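Local coordinates for protein thioredoxin peroxidase 2 (Plasmodium falciparum, PDB 2C0D) that probably reduces hydrogen peroxide and organic hydroperoxides to water and alcohols, as a mitochondrial 2-Cys peroxiredoxin dependent on thioredoxin, at residues K41-I46 / A106-P111; Q56-L61 / H184-G189; L61-L66 / K130-N135; Y102-W107 / F122-D127. All blocks are in the same frame, centred on the assembly; numbering follows the deposited sequence. Where two conformers were deposited one is given.

In the fold
All four contacts reach the one mixed sheet of the subunit. Contacts 1 and 4 share helix 101-109, their centres about 6 Å apart, and Lys-108 of contact 1 packs on Leu-124 of contact 4. Contact 3 lies about 12 Å from contact 4, centre to centre, and is tied to it by Asp-127, whose carboxylate takes the N-H groups of Ile-132 and Ser-133. Contacts 2 and 3 both use strand 58-63 and share Leu-61. Contact 2 sits across the chain's centre, about 26 Å from contact 4, centre to centre. The predicted peroxidatic Cys-72 is about 12 Å from Phe-63 of contact 3, side chain to side chain; the other contacts lie away from it.

Contact 1: residues K41-I46 / A106-P111; sequences KNNEII and AWKNMP
Lys-108 reaches out from near the end of helix 101-109 to the turn that carries Lys-41 and Asn-43. It has the greatest share of the buried surface, and the outer part of its chain, from CD to NZ, meets Asn-43. The lysine leaves the helix with CG anti to its carbonyl carbon (chi1 -70°). It then runs extended except for one bend at chi3, 76°, which carries NZ to the turn. Asn-43 comes from the opposite direction, its CB directed at the helix, and brings its amide group up to the ammonium, with CG 3.5 Å from Lys-108 NZ. Lys-41 adds its backbone only: its CA is 4.3 Å from Lys-108 NZ, while its own side chain starts off away from the helix. A water completes the bridge. It accepts from Lys-108 NZ at 2.7 Å and donates to Lys-41 O at 2.8 Å, so that the charge is met by a carbonyl through one solvent molecule. Asn-40 OD1 braces the turn by accepting from the backbone N of Asn-42 and of Glu-44. The turn links the antiparallel strands 35-39 and 45-49; Lys-108 also lies on Leu-39, and Asn-43 on Leu-105, which fastens this hairpin to helix 101-109.

Contact 2: residues Q56-L61 / H184-G189; sequences QKYCCL and HVDTSG
Tyr-58, near the start of strand 58-63, extends its phenol to Asp-186 in the last turn of helix 172-188. There His-184 comes first. Its carbonyl O accepts twice from Ser-188, from the backbone N at 2.8 Å and from OG at 2.7 Å, the hydroxyl lying above the carbonyl plane. Val-185 packs on Ile-168 of the second subunit. Asp-186 follows and bears the whole contact. Its chi1 of -74° swings CG beside the backbone N, directing the carboxylate at the phenol. OD2 of Asp-186 accepts a hydrogen bond from Tyr-58 OH; the modelled 2.4 Å between them is very short and its exact value doubtful. The carboxylate meets the ring edge, where OD2 lies near CE1, and its plane is turned just 13° from that of the ring. Thr-187 holds Ile-183 O through OG1. Ser-188 OG also bonds to Glu-190 N, and Gly-189, its phi positive, ends the helix while giving its N-H to Val-185 O at 2.8 Å. With OD1 in a salt bridge to Arg-159 and OD2 on the phenol, Asp-186 has both oxygens engaged. Such partners would favour an ionised carboxylate and hold it nearly coplanar with the ring, at its edge.

Contact 3: residues L61-L66 / K130-N135; sequences LLFYPL and KDISKN
The central sheet of the thioredoxin-like core meets a short helix here, as Phe-63 on strand 58-63 turns its ring toward Ile-132 and Ser-133 of helix 131-135. A chi1 of -71° puts the Phe-63 ring beside its backbone N and directs it to the helix. The CG2 branch of Ile-132 lies at the ring edge, near its plane, 3.8 Å from Phe-63 CZ and almost as near CE1. That methyl touches the rim and does not lie over a face. On the neighbouring rim carbons, Ser-133 OG approaches obliquely, 3.6 Å from Phe-63 CD1. This hydroxyl is hydrogen-bonded elsewhere, so the ring need not satisfy it. The helix is held at its beginning by Asp-127, which spreads its two carboxylate oxygens over two backbone amides: OD1 takes Ile-132 N, and OD2 takes Ser-133 N. The same aspartate thereby sets the two residues that face the phenylalanine. Ile-96 and Ala-145, on strands flanking 58-63, pack against Phe-63 and Ser-133 respectively, and Phe-34 meets Ile-132. The contact thus packs helix 131-135, which follows strand 123-126, on one side of the central sheet in the peroxiredoxin's thioredoxin-like fold.

Contact 4: residues Y102-W107 / F122-D127; sequences YSHLAW and FTLVSD
His-104 points from helix 101-109 onto strand 123-126, and Leu-124, Val-125 and Ser-126 receive it in succession. At the root of the side chain, His-104 CB is 4.0 Å from Leu-124 CD1. A chi1 of -72° sets CG opposite the carbonyl carbon and sends the ring to the strand. There CG settles over the leucine, and the imidazole lays one face on it: Leu-124 CB stands 4.1 Å from the centroid of the His-104 ring, a CH-pi contact displaced toward the CG-CD2 edge. The branch toward ND1 passes Leu-124 CD1 at 4.2 Å; ND1 is buried and finds no polar partner in the model. On the other branch, His-104 CD2 comes 3.4 Å from Ser-126 OG, which approaches obliquely and is itself bonded to Asp-99 O. At the tip, NE2 gives only a weak hydrogen bond to Val-125 O, 3.4 Å away and bent to 146° at the hydrogen. A proton on NE2 and none on ND1 would suit these surroundings, consistent with a neutral ring. CE1 abuts Tyr-64 OH, and the ring also touches Ser-97 and Leu-39. Helix and strand axes pass 9.1 Å apart at 147°: the helix of the beta-alpha-beta unit 91-97, 101-109, 123-126 packs roughly antiparallel on the strand that follows it, with strands 91-97 and 35-39 on the two sides of 123-126.

Contact 1: residues K41-I46 / A106-P111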
loop_
_atom_site.group_PDB
_atom_site.type_symbol
_atom_site.label_atom_id
_atom_site.label_comp_id
_atom_site.label_asym_id
_atom_site.label_seq_id
_atom_site.Cartn_x
_atom_site.Cartn_y
_atom_site.Cartn_z
ATOM N N LYS B 41 21.944 -9.911 -11.839
ATOM C CA LYS B 41 21.507 -11.272 -12.124
ATOM C C LYS B 41 22.679 -12.165 -12.516
ATOM O O LYS B 41 22.577 -13.392 -12.464
ATOM C CB LYS B 41 20.439 -11.274 -13.215
ATOM C CG LYS B 41 20.903 -10.674 -14.519
ATOM C CD LYS B 41 19.759 -10.605 -15.535
ATOM C CE LYS B 41 20.341 -10.451 -16.926
ATOM N NZ LYS B 41 19.324 -10.201 -18.010
ATOM N N ASN B 42 23.798 -11.546 -12.863
ATOM C CA ASN B 42 25.007 -12.293 -13.211
ATOM C C ASN B 42 26.016 -12.275 -12.077
ATOM O O ASN B 42 27.187 -12.638 -12.255
ATOM C CB ASN B 42 25.578 -11.732 -14.512
ATOM C CG ASN B 42 24.665 -12.019 -15.694
ATOM O OD1 ASN B 42 24.338 -11.131 -16.482
ATOM N ND2 ASN B 42 24.215 -13.256 -15.788
ATOM N N ASN B 43 25.535 -11.879 -10.897
ATOM C CA ASN B 43 26.360 -11.731 -9.699
ATOM C C ASN B 43 27.593 -10.867 -9.879
ATOM O O ASN B 43 28.674 -11.171 -9.351
ATOM C CB ASN B 43 26.712 -13.108 -9.114
ATOM C CG ASN B 43 25.499 -13.809 -8.541
ATOM O OD1 ASN B 43 25.177 -14.943 -8.929
ATOM N ND2 ASN B 43 24.802 -13.138 -7.636
ATOM N N GLU B 44 27.410 -9.800 -10.655
ATOM C CA GLU B 44 28.341 -8.711 -10.785
ATOM C C GLU B 44 27.933 -7.585 -9.853
ATOM O O GLU B 44 26.735 -7.304 -9.703
ATOM C CB GLU B 44 28.328 -8.218 -12.226
ATOM C CG GLU B 44 28.831 -9.304 -13.198
ATOM N N ILE B 45 28.923 -6.953 -9.229
ATOM C CA ILE B 45 28.662 -5.802 -8.363
ATOM C C ILE B 45 28.570 -4.581 -9.269
ATOM O O ILE B 45 29.502 -4.306 -10.050
ATOM C CB ILE B 45 29.752 -5.604 -7.302
ATOM C CG1 ILE B 45 29.854 -6.841 -6.407
ATOM C CG2 ILE B 45 29.428 -4.366 -6.438
ATOM C CD1 ILE B 45 31.032 -6.794 -5.441
ATOM N N ILE B 46 27.444 -3.875 -9.181
ATOM C CA ILE B 46 27.192 -2.712 -10.014
ATOM C C ILE B 46 26.795 -1.499 -9.178
ATOM O O ILE B 46 26.389 -1.608 -8.012
ATOM C CB ILE B 46 26.080 -2.996 -11.070
ATOM C CG1 ILE B 46 24.767 -3.512 -10.396
ATOM C CG2 ILE B 46 26.593 -4.023 -12.124
ATOM C CD1 ILE B 46 23.464 -3.381 -11.252
ATOM N N ALA B 106 25.501 -14.518 -0.356
ATOM C CA ALA B 106 25.316 -15.707 0.498
ATOM C C ALA B 106 23.865 -16.223 0.447
ATOM O O ALA B 106 23.625 -17.436 0.395
ATOM C CB ALA B 106 25.704 -15.377 1.919
ATOM N N TRP B 107 22.901 -15.299 0.406
ATOM C CA TRP B 107 21.476 -15.688 0.356
ATOM C C TRP B 107 21.150 -16.352 -0.995
ATOM O O TRP B 107 20.384 -17.352 -1.060
ATOM C CB TRP B 107 20.606 -14.451 0.568
ATOM C CG TRP B 107 19.226 -14.757 1.109
ATOM C CD1 TRP B 107 18.820 -15.846 1.845
ATOM C CD2 TRP B 107 18.109 -13.880 1.028
ATOM N NE1 TRP B 107 17.484 -15.693 2.210
ATOM C CE2 TRP B 107 17.034 -14.497 1.714
ATOM C CE3 TRP B 107 17.907 -12.641 0.421
ATOM C CZ2 TRP B 107 15.759 -13.906 1.803
ATOM C CZ3 TRP B 107 16.595 -12.047 0.499
ATOM C CH2 TRP B 107 15.573 -12.696 1.197
ATOM N N LYS B 108 21.734 -15.829 -2.073
ATOM C CA LYS B 108 21.542 -16.389 -3.419
ATOM C C LYS B 108 22.179 -17.767 -3.541
ATOM O O LYS B 108 21.622 -18.671 -4.178
ATOM C CB LYS B 108 22.114 -15.483 -4.489
ATOM C CG LYS B 108 21.299 -14.182 -4.637
ATOM C CD LYS B 108 21.870 -13.239 -5.705
ATOM C CE LYS B 108 21.530 -13.725 -7.089
ATOM N NZ LYS B 108 22.184 -12.844 -8.147
ATOM N N ASN B 109 23.334 -17.917 -2.928
ATOM C CA ASN B 109 24.060 -19.194 -2.987
ATOM C C ASN B 109 23.489 -20.312 -2.097
ATOM O O ASN B 109 23.748 -21.508 -2.351
ATOM C CB ASN B 109 25.543 -18.941 -2.715
ATOM C CG ASN B 109 26.404 -20.171 -3.000
ATOM O OD1 ASN B 109 26.379 -20.725 -4.108
ATOM N ND2 ASN B 109 27.077 -20.646 -1.982
ATOM N N MET B 110 22.693 -19.949 -1.100
ATOM C CA MET B 110 22.169 -20.878 -0.098
ATOM C C MET B 110 21.094 -21.760 -0.727
ATOM O O MET B 110 20.255 -21.255 -1.456
ATOM C CB MET B 110 21.549 -20.044 1.039
ATOM C CG MET B 110 21.133 -20.783 2.282
ATOM S SD MET B 110 20.452 -19.555 3.435
ATOM C CE MET B 110 21.883 -18.534 3.742
ATOM N N PRO B 111 21.102 -23.079 -0.431
ATOM C CA PRO B 111 20.039 -23.959 -0.957
ATOM C C PRO B 111 18.676 -23.459 -0.495
ATOM O O PRO B 111 18.537 -23.050 0.644
ATOM C CB PRO B 111 20.323 -25.317 -0.282
ATOM C CG PRO B 111 21.784 -25.277 0.032
ATOM C CD PRO B 111 22.077 -23.817 0.391
HETATM O O HOH W 1 21.601 -14.493 -10.139
#

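Contact 2: residues Q56-L61 / H184-G189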
loop_
_atom_site.group_PDB
_atom_site.type_symbol
_atom_site.label_atom_id
_atom_site.label_comp_id
_atom_site.label_asym_id
_atom_site.label_seq_id
_atom_site.Cartn_x
_atom_site.Cartn_y
_atom_site.Cartn_z
ATOM N N GLN B 56 13.156 5.537 -19.332
ATOM C CA GLN B 56 13.443 4.209 -19.865
ATOM C C GLN B 56 12.505 3.105 -19.387
ATOM O O GLN B 56 11.973 2.328 -20.199
ATOM C CB GLN B 56 14.880 3.803 -19.511
ATOM C CG GLN B 56 15.940 4.744 -20.082
ATOM C CD GLN B 56 15.881 4.811 -21.589
ATOM O OE1 GLN B 56 15.628 3.804 -22.264
ATOM N NE2 GLN B 56 16.107 6.008 -22.138
ATOM N N LYS B 57 12.338 3.017 -18.061
ATOM C CA LYS B 57 11.675 1.882 -17.427
ATOM C C LYS B 57 10.941 2.347 -16.162
ATOM O O LYS B 57 11.361 3.325 -15.519
ATOM C CB LYS B 57 12.717 0.856 -16.948
ATOM C CG LYS B 57 13.679 0.342 -18.019
ATOM C CD LYS B 57 14.517 -0.753 -17.445
ATOM C CE LYS B 57 13.702 -2.002 -17.377
ATOM N NZ LYS B 57 14.655 -3.120 -17.389
ATOM N N TYR B 58 9.861 1.646 -15.830
ATOM C CA TYR B 58 9.252 1.723 -14.493
ATOM C C TYR B 58 10.176 0.983 -13.541
ATOM O O TYR B 58 10.976 0.146 -13.991
ATOM C CB TYR B 58 7.904 1.004 -14.474
ATOM C CG TYR B 58 6.845 1.690 -15.300
ATOM C CD1 TYR B 58 5.976 2.609 -14.718
ATOM C CD2 TYR B 58 6.700 1.396 -16.653
ATOM C CE1 TYR B 58 4.993 3.248 -15.487
ATOM C CE2 TYR B 58 5.711 2.028 -17.441
ATOM C CZ TYR B 58 4.879 2.950 -16.841
ATOM O OH TYR B 58 3.907 3.562 -17.597
ATOM N N CYS B 59 10.104 1.307 -12.246
ATOM C CA CYS B 59 10.826 0.523 -11.231
ATOM C C CYS B 59 9.862 0.014 -10.187
ATOM O O CYS B 59 8.892 0.711 -9.844
ATOM C CB CYS B 59 11.851 1.388 -10.515
ATOM S SG CYS B 59 13.191 1.884 -11.611
ATOM N N CYS B 60 10.124 -1.177 -9.669
ATOM C CA CYS B 60 9.380 -1.687 -8.513
ATOM C C CYS B 60 10.444 -1.881 -7.420
ATOM O O CYS B 60 11.361 -2.675 -7.603
ATOM C CB CYS B 60 8.674 -3.004 -8.859
ATOM S SG CYS B 60 7.903 -3.764 -7.448
ATOM N N LEU B 61 10.366 -1.094 -6.352
ATOM C CA LEU B 61 11.314 -1.233 -5.245
ATOM C C LEU B 61 10.703 -2.169 -4.213
ATOM O O LEU B 61 9.616 -1.873 -3.671
ATOM C CB LEU B 61 11.593 0.106 -4.571
ATOM C CG LEU B 61 12.003 1.242 -5.499
ATOM C CD1 LEU B 61 12.378 2.503 -4.705
ATOM C CD2 LEU B 61 13.147 0.801 -6.472
ATOM N N HIS B 184 -1.968 1.513 -17.501
ATOM C CA HIS B 184 -3.232 1.962 -18.121
ATOM C C HIS B 184 -3.473 3.460 -17.985
ATOM O O HIS B 184 -3.872 4.125 -18.978
ATOM C CB HIS B 184 -4.442 1.159 -17.622
ATOM C CG HIS B 184 -5.721 1.600 -18.256
ATOM N ND1 HIS B 184 -5.949 1.472 -19.608
ATOM C CD2 HIS B 184 -6.799 2.245 -17.748
ATOM C CE1 HIS B 184 -7.134 1.985 -19.902
ATOM N NE2 HIS B 184 -7.663 2.475 -18.795
ATOM N N VAL B 185 -3.261 4.004 -16.780
ATOM C CA VAL B 185 -3.383 5.444 -16.548
ATOM C C VAL B 185 -2.420 6.181 -17.474
ATOM O O VAL B 185 -2.790 7.182 -18.107
ATOM C CB VAL B 185 -3.050 5.814 -15.059
ATOM C CG1 VAL B 185 -2.931 7.330 -14.870
ATOM C CG2 VAL B 185 -4.134 5.257 -14.168
ATOM N N ASP B 186 -1.185 5.671 -17.571
ATOM C CA ASP B 186 -0.163 6.350 -18.374
ATOM C C ASP B 186 -0.506 6.375 -19.859
ATOM O O ASP B 186 -0.160 7.332 -20.564
ATOM C CB ASP B 186 1.193 5.688 -18.157
ATOM C CG ASP B 186 1.791 6.022 -16.802
ATOM O OD1 ASP B 186 1.209 6.875 -16.090
ATOM O OD2 ASP B 186 2.843 5.433 -16.459
ATOM N N THR B 187 -1.200 5.350 -20.326
ATOM C CA THR B 187 -1.493 5.258 -21.764
ATOM C C THR B 187 -2.850 5.865 -22.141
ATOM O O THR B 187 -3.012 6.362 -23.255
ATOM C CB THR B 187 -1.310 3.816 -22.296
ATOM O OG1 THR B 187 -2.214 2.920 -21.650
ATOM C CG2 THR B 187 0.096 3.322 -22.015
ATOM N N SER B 188 -3.797 5.887 -21.207
ATOM C CA SER B 188 -5.182 6.329 -21.519
ATOM C C SER B 188 -5.623 7.622 -20.824
ATOM O O SER B 188 -6.599 8.267 -21.246
ATOM C CB SER B 188 -6.154 5.219 -21.156
ATOM O OG SER B 188 -6.283 5.124 -19.743
ATOM N N GLY B 189 -4.939 7.993 -19.742
ATOM C CA GLY B 189 -5.357 9.125 -18.935
ATOM C C GLY B 189 -6.680 8.956 -18.171
ATOM O O GLY B 189 -7.166 9.922 -17.599
#

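Contact 3: residues L61-L66 / K130-N135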
loop_
_atom_site.group_PDB
_atom_site.type_symbol
_atom_site.label_atom_id
_atom_site.label_comp_id
_atom_site.label_asym_id
_atom_site.label_seq_id
_atom_site.Cartn_x
_atom_site.Cartn_y
_atom_site.Cartn_z
ATOM N N LEU B 61 10.366 -1.094 -6.352
ATOM C CA LEU B 61 11.314 -1.233 -5.245
ATOM C C LEU B 61 10.703 -2.169 -4.213
ATOM O O LEU B 61 9.616 -1.873 -3.671
ATOM C CB LEU B 61 11.593 0.106 -4.571
ATOM C CG LEU B 61 12.003 1.242 -5.499
ATOM C CD1 LEU B 61 12.378 2.503 -4.705
ATOM C CD2 LEU B 61 13.147 0.801 -6.472
ATOM N N LEU B 62 11.388 -3.256 -3.893
ATOM C CA LEU B 62 10.872 -4.237 -2.968
ATOM C C LEU B 62 11.801 -4.266 -1.752
ATOM O O LEU B 62 12.897 -4.850 -1.825
ATOM C CB LEU B 62 10.843 -5.613 -3.669
ATOM C CG LEU B 62 10.283 -6.825 -2.927
ATOM C CD1 LEU B 62 8.765 -6.765 -2.810
ATOM C CD2 LEU B 62 10.700 -8.106 -3.668
ATOM N N PHE B 63 11.383 -3.644 -0.648
ATOM C CA PHE B 63 12.212 -3.618 0.574
ATOM C C PHE B 63 11.886 -4.820 1.463
ATOM O O PHE B 63 10.725 -5.290 1.527
ATOM C CB PHE B 63 11.889 -2.368 1.397
ATOM C CG PHE B 63 12.383 -1.083 0.780
ATOM C CD1 PHE B 63 13.623 -0.544 1.169
ATOM C CD2 PHE B 63 11.594 -0.398 -0.138
ATOM C CE1 PHE B 63 14.070 0.660 0.632
ATOM C CE2 PHE B 63 12.021 0.821 -0.673
ATOM C CZ PHE B 63 13.253 1.362 -0.275
ATOM N N TYR B 64 12.893 -5.325 2.172
ATOM C CA TYR B 64 12.626 -6.483 3.070
ATOM C C TYR B 64 13.717 -6.560 4.128
ATOM O O TYR B 64 14.810 -5.966 3.942
ATOM C CB TYR B 64 12.557 -7.812 2.281
ATOM C CG TYR B 64 13.792 -7.996 1.444
ATOM C CD1 TYR B 64 14.985 -8.543 1.991
ATOM C CD2 TYR B 64 13.801 -7.556 0.113
ATOM C CE1 TYR B 64 16.145 -8.644 1.215
ATOM C CE2 TYR B 64 14.960 -7.649 -0.663
ATOM C CZ TYR B 64 16.109 -8.176 -0.113
ATOM O OH TYR B 64 17.215 -8.227 -0.949
ATOM N N PRO B 65 13.412 -7.230 5.254
ATOM C CA PRO B 65 14.365 -7.541 6.327
ATOM C C PRO B 65 15.067 -8.894 6.099
ATOM O O PRO B 65 14.483 -9.807 5.498
ATOM C CB PRO B 65 13.437 -7.635 7.565
ATOM C CG PRO B 65 12.199 -8.300 7.015
ATOM C CD PRO B 65 12.023 -7.598 5.631
ATOM N N LEU B 66 16.323 -8.985 6.557
ATOM C CA LEU B 66 17.065 -10.246 6.553
ATOM C C LEU B 66 17.341 -10.821 7.957
ATOM O O LEU B 66 18.002 -11.848 8.064
ATOM C CB LEU B 66 18.395 -10.099 5.809
ATOM C CG LEU B 66 18.323 -9.966 4.285
ATOM C CD1 LEU B 66 19.747 -10.046 3.663
ATOM C CD2 LEU B 66 17.418 -10.989 3.637
ATOM N N LYS B 130 21.627 2.991 5.217
ATOM C CA LYS B 130 20.206 3.092 5.647
ATOM C C LYS B 130 19.437 4.281 5.104
ATOM O O LYS B 130 18.247 4.417 5.423
ATOM C CB LYS B 130 20.041 3.031 7.189
ATOM C CG LYS B 130 20.804 1.839 7.811
ATOM C CD LYS B 130 20.519 1.729 9.285
ATOM C CE LYS B 130 21.356 0.617 9.905
ATOM N NZ LYS B 130 22.711 1.190 10.232
ATOM N N ASP B 131 20.077 5.111 4.279
ATOM C CA ASP B 131 19.418 6.331 3.738
ATOM C C ASP B 131 18.300 6.023 2.725
ATOM O O ASP B 131 17.345 6.814 2.587
ATOM C CB ASP B 131 20.437 7.303 3.130
ATOM C CG ASP B 131 21.181 6.706 1.965
ATOM O OD1 ASP B 131 22.112 5.905 2.234
ATOM O OD2 ASP B 131 20.867 7.028 0.772
ATOM N N ILE B 132 18.385 4.884 2.033
ATOM C CA ILE B 132 17.348 4.572 1.062
ATOM C C ILE B 132 16.101 4.217 1.848
ATOM O O ILE B 132 15.016 4.788 1.617
ATOM C CB ILE B 132 17.746 3.427 0.130
ATOM C CG1 ILE B 132 19.061 3.770 -0.644
ATOM C CG2 ILE B 132 16.584 3.155 -0.881
ATOM C CD1 ILE B 132 19.560 2.556 -1.426
ATOM N N SER B 133 16.237 3.272 2.779
ATOM C CA SER B 133 15.063 2.902 3.616
ATOM C C SER B 133 14.531 4.110 4.374
ATOM O O SER B 133 13.309 4.279 4.479
ATOM C CB SER B 133 15.372 1.742 4.586
ATOM O OG SER B 133 15.811 0.610 3.835
ATOM N N LYS B 134 15.417 4.993 4.861
ATOM C CA LYS B 134 14.934 6.178 5.598
ATOM C C LYS B 134 14.084 7.088 4.703
ATOM O O LYS B 134 13.009 7.573 5.125
ATOM C CB LYS B 134 16.107 6.979 6.189
ATOM C CG LYS B 134 15.641 8.136 7.143
ATOM N N ASN B 135 14.570 7.311 3.491
ATOM C CA ASN B 135 13.922 8.255 2.577
ATOM C C ASN B 135 12.665 7.698 1.916
ATOM O O ASN B 135 11.853 8.475 1.395
ATOM C CB ASN B 135 14.933 8.715 1.563
ATOM C CG ASN B 135 15.810 9.840 2.126
ATOM O OD1 ASN B 135 16.968 9.641 2.487
ATOM N ND2 ASN B 135 15.210 11.008 2.291
#

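Contact 4: residues Y102-W107 / F122-D127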
loop_
_atom_site.group_PDB
_atom_site.type_symbol
_atom_site.label_atom_id
_atom_site.label_comp_id
_atom_site.label_asym_id
_atom_site.label_seq_id
_atom_site.Cartn_x
_atom_site.Cartn_y
_atom_site.Cartn_z
ATOM N N TYR B 102 27.923 -8.952 0.295
ATOM C CA TYR B 102 28.289 -10.325 0.700
ATOM C C TYR B 102 27.044 -11.063 1.214
ATOM O O TYR B 102 26.779 -12.191 0.822
ATOM C CB TYR B 102 29.335 -10.319 1.832
ATOM C CG TYR B 102 29.654 -11.715 2.232
ATOM C CD1 TYR B 102 30.659 -12.422 1.539
ATOM C CD2 TYR B 102 28.960 -12.346 3.257
ATOM C CE1 TYR B 102 30.973 -13.742 1.887
ATOM C CE2 TYR B 102 29.257 -13.678 3.620
ATOM C CZ TYR B 102 30.252 -14.356 2.907
ATOM O OH TYR B 102 30.547 -15.656 3.238
ATOM N N SER B 103 26.273 -10.405 2.083
ATOM C CA SER B 103 25.069 -11.035 2.658
ATOM C C SER B 103 24.074 -11.469 1.545
ATOM O O SER B 103 23.503 -12.560 1.621
ATOM C CB SER B 103 24.372 -10.068 3.644
ATOM O OG SER B 103 25.166 -9.950 4.851
ATOM N N HIS B 104 23.860 -10.607 0.548
ATOM C CA HIS B 104 22.982 -10.976 -0.594
ATOM C C HIS B 104 23.519 -12.147 -1.406
ATOM O O HIS B 104 22.768 -13.046 -1.753
ATOM C CB HIS B 104 22.771 -9.786 -1.498
ATOM C CG HIS B 104 21.884 -8.736 -0.882
ATOM N ND1 HIS B 104 20.802 -9.046 -0.077
ATOM C CD2 HIS B 104 21.900 -7.391 -0.986
ATOM C CE1 HIS B 104 20.194 -7.927 0.291
ATOM N NE2 HIS B 104 20.839 -6.911 -0.251
ATOM N N LEU B 105 24.819 -12.122 -1.689
ATOM C CA LEU B 105 25.431 -13.218 -2.442
ATOM C C LEU B 105 25.240 -14.539 -1.662
ATOM O O LEU B 105 24.894 -15.558 -2.240
ATOM C CB LEU B 105 26.918 -12.943 -2.691
ATOM C CG LEU B 105 27.628 -14.100 -3.427
ATOM C CD1 LEU B 105 26.935 -14.383 -4.789
ATOM C CD2 LEU B 105 29.120 -13.694 -3.530
ATOM N N ALA B 106 25.501 -14.518 -0.356
ATOM C CA ALA B 106 25.316 -15.707 0.498
ATOM C C ALA B 106 23.865 -16.223 0.447
ATOM O O ALA B 106 23.625 -17.436 0.395
ATOM C CB ALA B 106 25.704 -15.377 1.919
ATOM N N TRP B 107 22.901 -15.299 0.406
ATOM C CA TRP B 107 21.476 -15.688 0.356
ATOM C C TRP B 107 21.150 -16.352 -0.995
ATOM O O TRP B 107 20.384 -17.352 -1.060
ATOM C CB TRP B 107 20.606 -14.451 0.568
ATOM C CG TRP B 107 19.226 -14.757 1.109
ATOM C CD1 TRP B 107 18.820 -15.846 1.845
ATOM C CD2 TRP B 107 18.109 -13.880 1.028
ATOM N NE1 TRP B 107 17.484 -15.693 2.210
ATOM C CE2 TRP B 107 17.034 -14.497 1.714
ATOM C CE3 TRP B 107 17.907 -12.641 0.421
ATOM C CZ2 TRP B 107 15.759 -13.906 1.803
ATOM C CZ3 TRP B 107 16.595 -12.047 0.499
ATOM C CH2 TRP B 107 15.573 -12.696 1.197
ATOM N N PHE B 122 17.229 -10.791 -10.886
ATOM C CA PHE B 122 17.058 -9.354 -10.762
ATOM C C PHE B 122 18.047 -8.821 -9.710
ATOM O O PHE B 122 18.597 -9.597 -8.918
ATOM C CB PHE B 122 15.603 -8.972 -10.401
ATOM C CG PHE B 122 15.102 -9.484 -9.044
ATOM C CD1 PHE B 122 15.170 -8.659 -7.921
ATOM C CD2 PHE B 122 14.518 -10.740 -8.913
ATOM C CE1 PHE B 122 14.694 -9.058 -6.673
ATOM C CE2 PHE B 122 14.003 -11.181 -7.669
ATOM C CZ PHE B 122 14.088 -10.338 -6.542
ATOM N N THR B 123 18.234 -7.513 -9.692
ATOM C CA THR B 123 19.253 -6.886 -8.848
ATOM C C THR B 123 18.831 -6.712 -7.383
ATOM O O THR B 123 17.704 -6.277 -7.096
ATOM C CB THR B 123 19.603 -5.516 -9.449
ATOM O OG1 THR B 123 20.163 -5.741 -10.764
ATOM C CG2 THR B 123 20.634 -4.731 -8.560
ATOM N N LEU B 124 19.740 -7.055 -6.464
ATOM C CA LEU B 124 19.569 -6.868 -5.033
ATOM C C LEU B 124 20.489 -5.719 -4.583
ATOM O O LEU B 124 21.713 -5.736 -4.830
ATOM C CB LEU B 124 19.917 -8.157 -4.265
ATOM C CG LEU B 124 19.085 -9.417 -4.621
ATOM C CD1 LEU B 124 19.622 -10.579 -3.776
ATOM C CD2 LEU B 124 17.619 -9.207 -4.279
ATOM N N VAL B 125 19.897 -4.711 -3.964
ATOM C CA VAL B 125 20.617 -3.484 -3.651
ATOM C C VAL B 125 20.945 -3.458 -2.179
ATOM O O VAL B 125 20.097 -3.737 -1.317
ATOM C CB VAL B 125 19.711 -2.260 -3.919
ATOM C CG1 VAL B 125 20.451 -0.935 -3.588
ATOM C CG2 VAL B 125 19.289 -2.280 -5.365
ATOM N N SER B 126 22.181 -3.041 -1.892
ATOM C CA SER B 126 22.631 -2.921 -0.504
ATOM C C SER B 126 22.495 -1.501 0.052
ATOM O O SER B 126 23.303 -0.596 -0.280
ATOM C CB SER B 126 24.072 -3.410 -0.403
ATOM O OG SER B 126 24.067 -4.818 -0.343
ATOM N N ASP B 127 21.490 -1.304 0.914
ATOM C CA ASP B 127 21.247 0.008 1.570
ATOM C C ASP B 127 22.104 0.105 2.867
ATOM O O ASP B 127 21.583 0.235 3.977
ATOM C CB ASP B 127 19.750 0.171 1.882
ATOM C CG ASP B 127 19.410 1.519 2.529
ATOM O OD1 ASP B 127 20.167 2.510 2.346
ATOM O OD2 ASP B 127 18.322 1.602 3.153
#